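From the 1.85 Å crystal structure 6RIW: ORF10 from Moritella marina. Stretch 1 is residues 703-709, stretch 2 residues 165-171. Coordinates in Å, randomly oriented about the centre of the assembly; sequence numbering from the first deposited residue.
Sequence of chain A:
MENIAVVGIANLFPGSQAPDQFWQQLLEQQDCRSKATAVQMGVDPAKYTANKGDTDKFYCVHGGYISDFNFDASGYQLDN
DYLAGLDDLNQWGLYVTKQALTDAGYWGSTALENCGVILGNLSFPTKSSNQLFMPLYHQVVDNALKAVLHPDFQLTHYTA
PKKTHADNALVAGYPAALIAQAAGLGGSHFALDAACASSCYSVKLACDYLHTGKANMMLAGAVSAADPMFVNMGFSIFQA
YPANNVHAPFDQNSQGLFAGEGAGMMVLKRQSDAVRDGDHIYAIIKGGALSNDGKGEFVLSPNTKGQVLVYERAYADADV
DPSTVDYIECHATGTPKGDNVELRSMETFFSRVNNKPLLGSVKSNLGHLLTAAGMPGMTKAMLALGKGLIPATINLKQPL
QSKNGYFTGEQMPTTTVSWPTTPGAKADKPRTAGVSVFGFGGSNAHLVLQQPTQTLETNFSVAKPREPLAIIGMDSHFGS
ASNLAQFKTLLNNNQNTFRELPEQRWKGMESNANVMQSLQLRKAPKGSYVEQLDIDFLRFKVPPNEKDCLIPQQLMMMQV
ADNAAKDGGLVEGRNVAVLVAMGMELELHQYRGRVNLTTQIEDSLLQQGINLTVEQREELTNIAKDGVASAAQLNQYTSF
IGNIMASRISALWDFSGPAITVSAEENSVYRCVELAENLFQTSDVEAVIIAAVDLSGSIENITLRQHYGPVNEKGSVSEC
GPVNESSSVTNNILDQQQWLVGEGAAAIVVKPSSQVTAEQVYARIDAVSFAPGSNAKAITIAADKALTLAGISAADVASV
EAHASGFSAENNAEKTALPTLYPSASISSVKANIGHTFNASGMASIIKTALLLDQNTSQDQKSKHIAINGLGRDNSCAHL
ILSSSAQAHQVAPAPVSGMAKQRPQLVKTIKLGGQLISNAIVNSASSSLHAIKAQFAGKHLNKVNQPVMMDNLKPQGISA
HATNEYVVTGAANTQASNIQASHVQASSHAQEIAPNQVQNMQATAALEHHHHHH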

# COMPACT_ATOMS: atom_id res chain seq x y z
N THR A 703 10.89 -2.98 -17.07
CA THR A 703 12.20 -2.55 -16.57
C THR A 703 12.53 -3.17 -15.22
O THR A 703 13.63 -3.72 -15.02
CB THR A 703 12.20 -1.02 -16.44
OG1 THR A 703 11.99 -0.43 -17.72
CG2 THR A 703 13.53 -0.52 -15.87
N LEU A 704 11.60 -3.09 -14.27
CA LEU A 704 11.83 -3.64 -12.94
C LEU A 704 12.07 -5.14 -12.97
O LEU A 704 13.02 -5.65 -12.37
CB LEU A 704 10.64 -3.30 -12.03
CG LEU A 704 10.66 -3.97 -10.65
CD1 LEU A 704 11.95 -3.58 -9.89
CD2 LEU A 704 9.42 -3.61 -9.84
N ARG A 705 11.17 -5.89 -13.63
CA ARG A 705 11.25 -7.34 -13.50
C ARG A 705 12.40 -7.91 -14.29
O ARG A 705 12.92 -8.97 -13.91
CB ARG A 705 9.92 -7.99 -13.95
CG ARG A 705 8.70 -7.41 -13.19
CD ARG A 705 8.79 -7.63 -11.68
NE ARG A 705 7.66 -6.99 -10.98
CZ ARG A 705 7.40 -7.12 -9.68
NH1 ARG A 705 8.16 -7.89 -8.90
NH2 ARG A 705 6.36 -6.46 -9.16
N GLN A 706 12.88 -7.20 -15.32
CA GLN A 706 14.11 -7.63 -15.98
C GLN A 706 15.29 -7.71 -15.03
O GLN A 706 16.25 -8.45 -15.30
CB GLN A 706 14.46 -6.66 -17.12
CG GLN A 706 13.77 -6.98 -18.43
CD GLN A 706 14.56 -6.45 -19.60
OE1 GLN A 706 14.85 -7.19 -20.54
NE2 GLN A 706 14.98 -5.17 -19.54
N HIS A 707 15.28 -6.93 -13.94
CA HIS A 707 16.36 -7.02 -12.95
C HIS A 707 16.39 -8.36 -12.23
O HIS A 707 17.43 -8.71 -11.67
CB HIS A 707 16.25 -5.90 -11.89
CG HIS A 707 16.36 -4.52 -12.45
ND1 HIS A 707 17.39 -4.14 -13.28
CD2 HIS A 707 15.56 -3.43 -12.31
CE1 HIS A 707 17.22 -2.87 -13.63
NE2 HIS A 707 16.11 -2.42 -13.07
N TYR A 708 15.30 -9.15 -12.28
CA TYR A 708 15.22 -10.43 -11.58
C TYR A 708 15.36 -11.63 -12.50
O TYR A 708 15.68 -12.73 -12.01
CB TYR A 708 13.90 -10.52 -10.80
CG TYR A 708 13.82 -9.39 -9.79
CD1 TYR A 708 14.57 -9.43 -8.61
CD2 TYR A 708 13.05 -8.27 -10.05
CE1 TYR A 708 14.51 -8.35 -7.68
CE2 TYR A 708 12.98 -7.21 -9.14
CZ TYR A 708 13.72 -7.25 -7.96
OH TYR A 708 13.61 -6.19 -7.09
N GLY A 709 15.14 -11.46 -13.79
CA GLY A 709 15.33 -12.52 -14.75
C GLY A 709 14.86 -12.10 -16.13
O GLY A 709 14.09 -11.15 -16.27
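Stretch 2 165-171: HADNALV

Stretch 2 meets Leu 704 and Arg 705, which are helical, and His 707 and Tyr 708, which follow in a loop or turn, with a short 3-10 segment from Ala 166 to Ala 169. Its i to i+3 bonds include Asn 168 N to His 165 O (2.9 Å) and Ala 169 N to Ala 166 O (2.9 Å). The backbones come closest at His 707 and Ala 166, whose CA atoms are 6.6 Å apart. Such proximity suits alanine: the CB of Ala 166 points toward stretch 1 and lies 3.5 Å from His 707 CD2 and 4.1 Å from Tyr 708 CZ.

Three residues on, Ala 169 also directs its CB toward the helix, 3.6 Å from Leu 704 CD1. Leu 704, with chi1 t and chi2 p, sets its CD1 3.6 Å from Ala 166 O, while its CD2 lies 3.9 Å from Leu 170 CD2. Leu 170 leaves its backbone sideways, but its m, t rotamer brings both methyls to stretch 1: CD2 is also 3.9 Å from Arg 705 NH1, and CD1 is 3.6 Å from Tyr 708 OH. Arg 705 starts away from stretch 2; its long, flexible chain lets the guanidinium return to this apolar neighbour.

The one hydrogen bond between the stretches runs from Tyr 708 OH to Asp 167 OD1, at 2.7 Å. Tyr 708 begins sideways, yet with chi1 at -59° its ring reaches far enough for the hydroxyl to meet the carboxylate near the ring plane, where a phenol donates well. The ring thus combines apolar packing with a polar tip. Asp 167 starts away from stretch 1, and its m rotamer (chi1 -78°) brings OD1 back to the hydroxyl. Its backbone is held too, Asp 167 N donating to His 165 ND1 at 3.0 Å. Asn 168 points away and makes no contact with stretch 1.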

# COMPACT_ATOMS: atom_id res chain seq x y z
N HIS A 165 19.58 -0.13 -6.01
CA HIS A 165 19.17 -1.53 -6.08
C HIS A 165 17.70 -1.64 -6.47
O HIS A 165 16.84 -0.95 -5.91
CB HIS A 165 19.40 -2.21 -4.72
CG HIS A 165 19.38 -3.71 -4.75
ND1 HIS A 165 18.21 -4.44 -4.87
CD2 HIS A 165 20.38 -4.62 -4.63
CE1 HIS A 165 18.49 -5.73 -4.84
NE2 HIS A 165 19.80 -5.87 -4.69
N ALA A 166 17.42 -2.56 -7.40
CA ALA A 166 16.06 -2.77 -7.90
C ALA A 166 15.03 -3.01 -6.81
O ALA A 166 13.85 -2.67 -6.99
CB ALA A 166 16.05 -3.96 -8.87
N ASP A 167 15.42 -3.61 -5.68
CA ASP A 167 14.44 -3.87 -4.62
C ASP A 167 13.82 -2.58 -4.09
O ASP A 167 12.77 -2.62 -3.45
CB ASP A 167 15.10 -4.64 -3.45
CG ASP A 167 15.29 -6.15 -3.73
OD1 ASP A 167 14.77 -6.68 -4.75
OD2 ASP A 167 15.97 -6.82 -2.92
N ASN A 168 14.46 -1.42 -4.31
CA ASN A 168 13.86 -0.15 -3.94
C ASN A 168 12.60 0.19 -4.74
O ASN A 168 11.87 1.10 -4.36
CB ASN A 168 14.91 0.95 -4.12
CG ASN A 168 15.95 0.92 -3.01
OD1 ASN A 168 15.61 1.08 -1.83
ND2 ASN A 168 17.21 0.66 -3.36
N ALA A 169 12.29 -0.54 -5.80
CA ALA A 169 11.01 -0.30 -6.47
C ALA A 169 9.86 -1.12 -5.89
O ALA A 169 8.70 -0.92 -6.30
CB ALA A 169 11.15 -0.60 -7.97
N LEU A 170 10.15 -2.05 -4.98
CA LEU A 170 9.12 -2.89 -4.36
C LEU A 170 8.61 -2.15 -3.13
O LEU A 170 8.91 -2.47 -1.97
CB LEU A 170 9.68 -4.27 -4.02
CG LEU A 170 10.37 -5.04 -5.17
CD1 LEU A 170 10.96 -6.33 -4.67
CD2 LEU A 170 9.37 -5.32 -6.29
N VAL A 171 7.84 -1.10 -3.40
CA VAL A 171 7.59 -0.10 -2.36
C VAL A 171 6.52 -0.57 -1.37
O VAL A 171 6.68 -0.42 -0.15
CB VAL A 171 7.23 1.24 -3.03
CG1 VAL A 171 6.58 2.17 -2.02
CG2 VAL A 171 8.49 1.90 -3.63